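Local coordinates for protein putative angiotensinogen (Lampetra fluviatilis, PDB 5INW) that binds heparin, which promotes its inhibition of thrombin through a template mechanism, and belongs to the serpin family of protease inhibitors, at residues Y93-G98 with L364-M369; S115-V120 with S370-Y375; E323-Q328 with E332-L337. The protein carries 1 engineered substitution. All coordinates share one frame; numbering follows the deposited sequence.

This is a serpin whose cleaved reactive loop is inserted in the main sheet as strand 405-417. Contact 1 lies on helix 77-96, and contact 3 is tied to that helix through Lys-94: its NZ probably bonds to Val-326 O at 2.7 Å and to Glu-324 O at 2.8 Å. The centres of contacts 1 and 3 are about 19 Å apart. Contacts 1 and 2 have centres about 14 Å apart. Their second segments, 364-369 and 370-375, follow one another directly in the chain, and Ser-365 OG packs 3.8 Å from Phe-373 CD2. In contact 2, Ala-116 and Val-120 of helix 110-122 touch Val-414 of the inserted strand. Contacts 2 and 3 do not touch; their nearest atoms are about 16 Å apart.

Contact 1: residues Y93-G98 with L364-M369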
loop_
_atom_site.group_PDB
_atom_site.type_symbol
_atom_site.label_atom_id
_atom_site.label_comp_id
_atom_site.label_asym_id
_atom_site.label_seq_id
_atom_site.Cartn_x
_atom_site.Cartn_y
_atom_site.Cartn_z
ATOM N N TYR A 93 9.771 2.463 1.028
ATOM C CA TYR A 93 10.319 1.524 0.056
ATOM C C TYR A 93 11.797 1.376 0.281
ATOM O O TYR A 93 12.322 0.264 0.299
ATOM C CB TYR A 93 10.090 2.031 -1.359
ATOM C CG TYR A 93 10.270 1.014 -2.484
ATOM C CD1 TYR A 93 11.517 0.717 -3.000
ATOM C CD2 TYR A 93 9.159 0.403 -3.091
ATOM C CE1 TYR A 93 11.661 -0.188 -4.035
ATOM C CE2 TYR A 93 9.296 -0.457 -4.158
ATOM C CZ TYR A 93 10.552 -0.765 -4.620
ATOM O OH TYR A 93 10.697 -1.679 -5.658
ATOM N N LYS A 94 12.454 2.516 0.438
ATOM C CA LYS A 94 13.878 2.585 0.612
ATOM C C LYS A 94 14.386 1.899 1.840
ATOM O O LYS A 94 15.456 1.350 1.803
ATOM C CB LYS A 94 14.311 4.025 0.655
ATOM C CG LYS A 94 14.318 4.630 -0.733
ATOM C CD LYS A 94 14.264 6.155 -0.657
ATOM C CE LYS A 94 14.672 6.793 -1.978
ATOM N NZ LYS A 94 14.118 6.054 -3.160
ATOM N N GLN A 95 13.636 1.937 2.927
ATOM C CA GLN A 95 13.943 1.126 4.098
ATOM C C GLN A 95 13.739 -0.380 3.856
ATOM O O GLN A 95 14.574 -1.174 4.246
ATOM C CB GLN A 95 13.086 1.545 5.293
ATOM C CG GLN A 95 13.224 2.991 5.776
ATOM C CD GLN A 95 14.641 3.408 6.127
ATOM O OE1 GLN A 95 15.095 4.441 5.646
ATOM N NE2 GLN A 95 15.352 2.603 6.911
ATOM N N VAL A 96 12.642 -0.779 3.198
ATOM C CA VAL A 96 12.422 -2.207 2.861
ATOM C C VAL A 96 13.612 -2.849 2.122
ATOM O O VAL A 96 13.891 -4.019 2.343
ATOM C CB VAL A 96 11.101 -2.452 2.061
ATOM C CG1 VAL A 96 10.971 -3.937 1.629
ATOM C CG2 VAL A 96 9.886 -2.070 2.911
ATOM N N LEU A 97 14.245 -2.095 1.216
ATOM C CA LEU A 97 15.448 -2.518 0.437
ATOM C C LEU A 97 16.634 -2.921 1.284
ATOM O O LEU A 97 17.446 -3.742 0.851
ATOM C CB LEU A 97 15.964 -1.376 -0.449
ATOM C CG LEU A 97 15.084 -0.944 -1.619
ATOM C CD1 LEU A 97 15.649 0.293 -2.300
ATOM C CD2 LEU A 97 14.908 -2.078 -2.628
ATOM N N GLY A 98 16.752 -2.317 2.468
ATOM C CA GLY A 98 17.774 -2.688 3.432
ATOM C C GLY A 98 17.694 -4.126 3.928
ATOM O O GLY A 98 18.672 -4.657 4.436
ATOM N N LEU A 364 9.756 2.227 10.215
ATOM C CA LEU A 364 9.151 3.491 10.598
ATOM C C LEU A 364 10.050 4.172 11.636
ATOM O O LEU A 364 10.177 5.405 11.636
ATOM C CB LEU A 364 7.755 3.278 11.149
ATOM C CG LEU A 364 6.766 2.620 10.177
ATOM C CD1 LEU A 364 5.525 2.086 10.894
ATOM C CD2 LEU A 364 6.383 3.604 9.077
ATOM N N SER A 365 10.671 3.380 12.512
ATOM C CA SER A 365 11.675 3.917 13.402
ATOM C C SER A 365 12.787 4.651 12.645
ATOM O O SER A 365 13.106 5.790 12.970
ATOM C CB SER A 365 12.255 2.815 14.285
ATOM O OG SER A 365 11.267 2.332 15.183
ATOM N N ALA A 366 13.365 4.030 11.626
ATOM C CA ALA A 366 14.382 4.729 10.822
ATOM C C ALA A 366 13.842 6.008 10.168
ATOM O O ALA A 366 14.550 7.022 10.070
ATOM C CB ALA A 366 14.969 3.821 9.776
ATOM N N MET A 367 12.586 5.978 9.732
ATOM C CA MET A 367 11.989 7.149 9.087
ATOM C C MET A 367 11.650 8.279 10.051
ATOM O O MET A 367 11.200 9.333 9.621
ATOM C CB MET A 367 10.751 6.737 8.309
ATOM C CG MET A 367 11.067 5.796 7.156
ATOM S SD MET A 367 9.595 4.916 6.661
ATOM C CE MET A 367 8.554 6.286 6.132
ATOM N N GLY A 368 11.853 8.060 11.342
ATOM C CA GLY A 368 11.744 9.122 12.351
ATOM C C GLY A 368 10.631 9.020 13.396
ATOM O O GLY A 368 10.520 9.930 14.210
ATOM N N MET A 369 9.872 7.908 13.393
ATOM C CA MET A 369 8.667 7.735 14.185
ATOM C C MET A 369 8.911 6.724 15.277
ATOM O O MET A 369 7.998 6.011 15.739
ATOM C CB MET A 369 7.524 7.250 13.317
ATOM C CG MET A 369 6.953 8.347 12.466
ATOM S SD MET A 369 5.917 7.653 11.186
ATOM C CE MET A 369 7.193 7.193 9.996
#
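Gln-95 meets Ala-366 and Met-367 across a small surface contact that buries 122 Å² in all. Its backbone comes closest to the other helix at Ala-366, with 7.6 Å between Gln-95 CA and Ala-366 CA.

Van der Waals contact joins the two sides. The amide end of Gln-95 sits against the methyl of Ala-366, with Gln-95 CD 3.7 Å from Ala-366 CB. The amide nitrogen is modelled nearer still to that methyl, but so short a gap is doubtful at this resolution. Lower on the side chain, Gln-95 CG touches Met-367 CG at 3.8 Å. The two side chains run alongside each other in opposing senses. A chi1 of -60° sets CG of Gln-95 beside Met-367, and the bend at chi2 (-56°) then turns the amide over to Ala-366. No hydrogen bond crosses between the segments.

The contact joins the C-terminal end of helix 77-96 to the last turn of helix 361-369 in the serpin fold. Helix 361-369 closes in a Schellman motif. Met-369 N bonds to Leu-364 O at 3.1 Å, spanning a wider pi-type turn, and Gly-368 N bonds to Ser-365 O at 3.1 Å. Gly-368 is the C-prime residue, with a positive phi of 115°. At these backbone angles a CB would collide with Met-367 O.

Apolar packing continues beyond the segments. Met-367 bends at chi3 and also touches Leu-88, Arg-91 and Leu-92 of helix 77-96. Tyr-93, on helix 77-96, points away from this contact and packs on Ile-106 and Phe-108 of strand 106-108. Its polar end is engaged too: Tyr-93 OH is hydrogen-bonded to Glu-323 OE2.

Contact 2: residues S115-V120 with S370-Y375; sequences SALGVV and SSMFSY
Met-372 lays its methyl end on Leu-117, with Met-372 CE 4.0 Å from Leu-117 CD2. The two side chains cross at about a right angle. The sulfur makes the second touch: Met-372 SD is 4.3 Å from Val-120 CG1. All three touching residues are buried, and apolar contacts alone join the two segments. Leu-117 and Val-120 are one helical turn apart, so they offer neighbouring branches on the same side of their helix. Met-372 itself sits in a short 3-10 segment. CG of Met-372 lies between the backbone N and the carbonyl carbon (chi1 67°), and the chain is extended beyond it, which carries the thioether across to the helix. At its root, CG lies 4.1 Å above the plane of the Phe-373 ring, offset toward the rim.

The site belongs to the hydrophobic layer between helix 110-122 and the main serpin sheet. Leu-117 and Met-372 both touch Ile-393 of strand 389-401, and the backbone of Met-372 bonds to that of Val-390. Val-120 rests on Val-414 of strand 405-417, the inserted reactive loop. Leu-132 of helix 126-136 packs on both Val-120 and Met-372.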
loop_
_atom_site.group_PDB
_atom_site.type_symbol
_atom_site.label_atom_id
_atom_site.label_comp_id
_atom_site.label_asym_id
_atom_site.label_seq_id
_atom_site.Cartn_x
_atom_site.Cartn_y
_atom_site.Cartn_z
ATOM N N SER A 115 -3.229 5.775 6.605
ATOM C CA SER A 115 -4.481 5.824 7.300
ATOM C C SER A 115 -4.349 5.321 8.710
ATOM O O SER A 115 -4.901 5.934 9.633
ATOM C CB SER A 115 -5.522 5.009 6.596
ATOM O OG SER A 115 -5.709 5.564 5.348
ATOM N N ALA A 116 -3.668 4.202 8.882
ATOM C CA ALA A 116 -3.528 3.659 10.209
ATOM C C ALA A 116 -2.734 4.632 11.086
ATOM O O ALA A 116 -3.108 4.886 12.228
ATOM C CB ALA A 116 -2.906 2.276 10.176
ATOM N N LEU A 117 -1.681 5.223 10.538
ATOM C CA LEU A 117 -0.872 6.192 11.303
ATOM C C LEU A 117 -1.553 7.539 11.536
ATOM O O LEU A 117 -1.225 8.234 12.484
ATOM C CB LEU A 117 0.430 6.451 10.580
ATOM C CG LEU A 117 1.347 5.245 10.359
ATOM C CD1 LEU A 117 2.482 5.701 9.466
ATOM C CD2 LEU A 117 1.889 4.690 11.656
ATOM N N GLY A 118 -2.476 7.922 10.655
ATOM C CA GLY A 118 -3.318 9.098 10.876
ATOM C C GLY A 118 -4.147 8.909 12.124
ATOM O O GLY A 118 -4.295 9.816 12.918
ATOM N N VAL A 119 -4.664 7.707 12.325
ATOM C CA VAL A 119 -5.469 7.438 13.509
ATOM C C VAL A 119 -4.592 7.596 14.781
ATOM O O VAL A 119 -4.950 8.243 15.733
ATOM C CB VAL A 119 -6.099 6.022 13.454
ATOM C CG1 VAL A 119 -6.838 5.742 14.753
ATOM C CG2 VAL A 119 -7.080 5.886 12.276
ATOM N N VAL A 120 -3.407 7.029 14.746
ATOM C CA VAL A 120 -2.454 7.142 15.849
ATOM C C VAL A 120 -2.080 8.611 16.058
ATOM O O VAL A 120 -1.899 9.065 17.197
ATOM C CB VAL A 120 -1.174 6.239 15.601
ATOM C CG1 VAL A 120 -0.090 6.454 16.666
ATOM C CG2 VAL A 120 -1.534 4.764 15.579
ATOM N N SER A 370 10.139 6.717 15.745
ATOM C CA SER A 370 10.558 5.809 16.781
ATOM C C SER A 370 9.847 6.034 18.132
ATOM O O SER A 370 9.737 5.112 18.947
ATOM C CB SER A 370 12.071 6.008 16.977
ATOM O OG SER A 370 12.576 5.028 17.845
ATOM N N SER A 371 9.394 7.258 18.358
ATOM C CA SER A 371 8.865 7.659 19.663
ATOM C C SER A 371 7.656 6.859 20.109
ATOM O O SER A 371 7.661 6.317 21.167
ATOM C CB SER A 371 8.545 9.168 19.658
ATOM O OG SER A 371 7.909 9.590 20.832
ATOM N N MET A 372 6.646 6.777 19.253
ATOM C CA MET A 372 5.376 6.077 19.546
ATOM C C MET A 372 5.472 4.606 20.005
ATOM O O MET A 372 4.475 4.099 20.514
ATOM C CB MET A 372 4.496 6.110 18.311
ATOM C CG MET A 372 5.020 5.294 17.120
ATOM S SD MET A 372 4.020 5.688 15.665
ATOM C CE MET A 372 4.670 4.533 14.473
ATOM N N PHE A 373 6.625 3.934 19.782
ATOM C CA PHE A 373 6.885 2.588 20.303
ATOM C C PHE A 373 7.550 2.535 21.690
ATOM O O PHE A 373 7.602 1.449 22.271
ATOM C CB PHE A 373 7.798 1.788 19.366
ATOM C CG PHE A 373 7.333 1.703 17.937
ATOM C CD1 PHE A 373 6.320 0.838 17.572
ATOM C CD2 PHE A 373 7.953 2.437 16.943
ATOM C CE1 PHE A 373 5.924 0.732 16.252
ATOM C CE2 PHE A 373 7.539 2.359 15.615
ATOM C CZ PHE A 373 6.523 1.504 15.268
ATOM N N SER A 374 8.186 3.632 22.146
ATOM C CA SER A 374 8.715 3.741 23.504
ATOM C C SER A 374 7.680 3.548 24.573
ATOM O O SER A 374 6.486 3.829 24.385
ATOM C CB SER A 374 9.200 5.153 23.814
ATOM O OG SER A 374 10.434 5.428 23.279
ATOM N N TYR A 375 8.178 3.219 25.752
ATOM C CA TYR A 375 7.364 3.209 26.965
ATOM C C TYR A 375 7.181 4.694 27.417
ATOM O O TYR A 375 6.188 5.040 28.045
ATOM C CB TYR A 375 7.935 2.163 27.984
ATOM C CG TYR A 375 7.838 0.733 27.359
ATOM C CD1 TYR A 375 6.855 -0.186 27.761
ATOM C CD2 TYR A 375 8.682 0.351 26.270
ATOM C CE1 TYR A 375 6.751 -1.437 27.139
ATOM C CE2 TYR A 375 8.575 -0.885 25.637
ATOM C CZ TYR A 375 7.620 -1.782 26.069
ATOM O OH TYR A 375 7.518 -3.008 25.431
#

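Contact 3: residues E323-Q328 with E332-L337; sequences EESVSQ and EEWLSL
The indole of Trp-334 meets Ser-325 and Val-326 obliquely, through the six-membered ring. Its CH2 is 4.1 Å from Val-326 CG1, and its CZ2 is 4.5 Å from Ser-325 OG. The other flat groups are the amide of Gln-328 and the carboxylate of Glu-332, whose planes stand 84° apart. Two successive serpin helices, 319-325 and 328-337, are joined here by a tight link. Ser-327 is the N-cap of the second helix, and its OG bonds to Gln-330 N.

The Gln-328 and Glu-332 pair spans the first turn of that helix. At chi1 177° CG of Gln-328 points opposite the backbone N, and the bend at chi2 returns the amide toward the glutamate. A weak hydrogen bond runs from Gln-328 NE2 to Glu-332 OE2 at 3.3 Å. The other end of this amide is held by Asn-86 of helix 77-96, through OE1. In place of Glu-332, an alanine here has no carboxylate for Gln-328 NE2, and the nitrogen side of that amide would probably be freer to turn, though Asn-86 still holds OE1.

Trp-334 NE1 bonds to Asp-290 OD1, Ser-325 OG bonds to Val-322 O, and Leu-293 touches both of these side chains. The helical bond from Glu-332 N to Gln-328 O measures 3.0 Å, with an N-H...O angle of 163°.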
loop_
_atom_site.group_PDB
_atom_site.type_symbol
_atom_site.label_atom_id
_atom_site.label_comp_id
_atom_site.label_asym_id
_atom_site.label_seq_id
_atom_site.Cartn_x
_atom_site.Cartn_y
_atom_site.Cartn_z
ATOM N N GLU A 323 15.542 1.290 -8.038
ATOM C CA GLU A 323 14.893 1.329 -6.716
ATOM C C GLU A 323 15.407 2.423 -5.797
ATOM O O GLU A 323 14.694 2.831 -4.918
ATOM C CB GLU A 323 14.991 -0.041 -6.032
ATOM C CG GLU A 323 14.115 -1.060 -6.746
ATOM C CD GLU A 323 14.075 -2.433 -6.108
ATOM O OE1 GLU A 323 15.045 -2.837 -5.451
ATOM O OE2 GLU A 323 13.064 -3.132 -6.276
ATOM N N GLU A 324 16.657 2.866 -5.980
ATOM C CA GLU A 324 17.186 4.056 -5.290
ATOM C C GLU A 324 16.537 5.367 -5.712
ATOM O O GLU A 324 16.349 6.240 -4.889
ATOM C CB GLU A 324 18.700 4.191 -5.488
ATOM C CG GLU A 324 19.509 3.521 -4.405
ATOM C CD GLU A 324 19.170 4.100 -3.059
ATOM O OE1 GLU A 324 19.273 5.350 -2.923
ATOM O OE2 GLU A 324 18.767 3.309 -2.160
ATOM N N SER A 325 16.216 5.522 -6.992
ATOM C CA SER A 325 15.702 6.797 -7.507
ATOM C C SER A 325 14.218 7.056 -7.214
ATOM O O SER A 325 13.769 8.204 -7.409
ATOM C CB SER A 325 15.899 6.874 -9.012
ATOM O OG SER A 325 15.065 5.940 -9.647
ATOM N N VAL A 326 13.464 6.022 -6.778
ATOM C CA VAL A 326 12.020 6.180 -6.610
ATOM C C VAL A 326 11.706 7.326 -5.670
ATOM O O VAL A 326 12.221 7.427 -4.592
ATOM C CB VAL A 326 11.239 4.913 -6.190
ATOM C CG1 VAL A 326 11.302 3.880 -7.300
ATOM C CG2 VAL A 326 11.698 4.356 -4.843
ATOM N N SER A 327 10.856 8.206 -6.139
ATOM C CA SER A 327 10.501 9.393 -5.433
ATOM C C SER A 327 9.323 9.952 -6.191
ATOM O O SER A 327 8.969 9.495 -7.317
ATOM C CB SER A 327 11.628 10.414 -5.445
ATOM O OG SER A 327 11.735 11.023 -6.730
ATOM N N GLN A 328 8.706 10.932 -5.559
ATOM C CA GLN A 328 7.665 11.673 -6.190
ATOM C C GLN A 328 8.216 12.321 -7.485
ATOM O O GLN A 328 7.585 12.251 -8.542
ATOM C CB GLN A 328 7.128 12.684 -5.194
ATOM C CG GLN A 328 6.070 13.598 -5.743
ATOM C CD GLN A 328 4.820 12.858 -6.135
ATOM O OE1 GLN A 328 4.509 11.804 -5.580
ATOM N NE2 GLN A 328 4.067 13.429 -7.065
ATOM N N GLU A 332 7.008 11.692 -11.388
ATOM C CA GLU A 332 6.587 12.709 -12.356
ATOM C C GLU A 332 7.428 12.658 -13.605
ATOM O O GLU A 332 6.886 12.801 -14.693
ATOM C CB GLU A 332 6.565 14.094 -11.732
ATOM C CG GLU A 332 5.260 14.306 -10.976
ATOM C CD GLU A 332 5.365 15.225 -9.785
ATOM O OE1 GLU A 332 6.470 15.419 -9.275
ATOM O OE2 GLU A 332 4.329 15.736 -9.344
ATOM N N GLU A 333 8.727 12.402 -13.414
ATOM C CA GLU A 333 9.678 12.158 -14.506
ATOM C C GLU A 333 9.174 11.078 -15.445
ATOM O O GLU A 333 8.860 11.361 -16.600
ATOM C CB GLU A 333 11.093 11.791 -13.989
ATOM C CG GLU A 333 12.097 12.950 -13.925
ATOM C CD GLU A 333 12.611 13.390 -15.293
ATOM O OE1 GLU A 333 12.949 12.521 -16.149
ATOM O OE2 GLU A 333 12.678 14.618 -15.517
ATOM N N TRP A 334 9.053 9.856 -14.930
ATOM C CA TRP A 334 8.554 8.712 -15.717
ATOM C C TRP A 334 7.234 8.943 -16.438
ATOM O O TRP A 334 7.048 8.407 -17.528
ATOM C CB TRP A 334 8.382 7.484 -14.829
ATOM C CG TRP A 334 9.652 6.779 -14.503
ATOM C CD1 TRP A 334 10.762 6.711 -15.279
ATOM C CD2 TRP A 334 9.927 5.977 -13.340
ATOM N NE1 TRP A 334 11.720 5.961 -14.663
ATOM C CE2 TRP A 334 11.237 5.495 -13.471
ATOM C CE3 TRP A 334 9.202 5.640 -12.200
ATOM C CZ2 TRP A 334 11.843 4.689 -12.505
ATOM C CZ3 TRP A 334 9.815 4.832 -11.226
ATOM C CH2 TRP A 334 11.117 4.372 -11.391
ATOM N N LEU A 335 6.343 9.744 -15.835
ATOM C CA LEU A 335 5.038 10.083 -16.428
ATOM C C LEU A 335 5.102 11.135 -17.534
ATOM O O LEU A 335 4.301 11.110 -18.459
ATOM C CB LEU A 335 4.084 10.583 -15.363
ATOM C CG LEU A 335 3.632 9.520 -14.389
ATOM C CD1 LEU A 335 3.115 10.179 -13.121
ATOM C CD2 LEU A 335 2.572 8.631 -15.030
ATOM N N SER A 336 6.012 12.086 -17.390
ATOM C CA SER A 336 6.337 13.016 -18.454
ATOM C C SER A 336 7.042 12.325 -19.630
ATOM O O SER A 336 6.732 12.652 -20.781
ATOM C CB SER A 336 7.195 14.173 -17.930
ATOM O OG SER A 336 8.006 14.706 -18.957
ATOM N N LEU A 337 7.985 11.406 -19.369
ATOM C CA LEU A 337 8.715 10.692 -20.462
ATOM C C LEU A 337 7.796 9.802 -21.272
ATOM O O LEU A 337 8.062 9.563 -22.450
ATOM C CB LEU A 337 9.898 9.854 -19.950
ATOM C CG LEU A 337 11.139 10.529 -19.312
ATOM C CD1 LEU A 337 12.080 9.485 -18.738
ATOM C CD2 LEU A 337 11.892 11.441 -20.275
#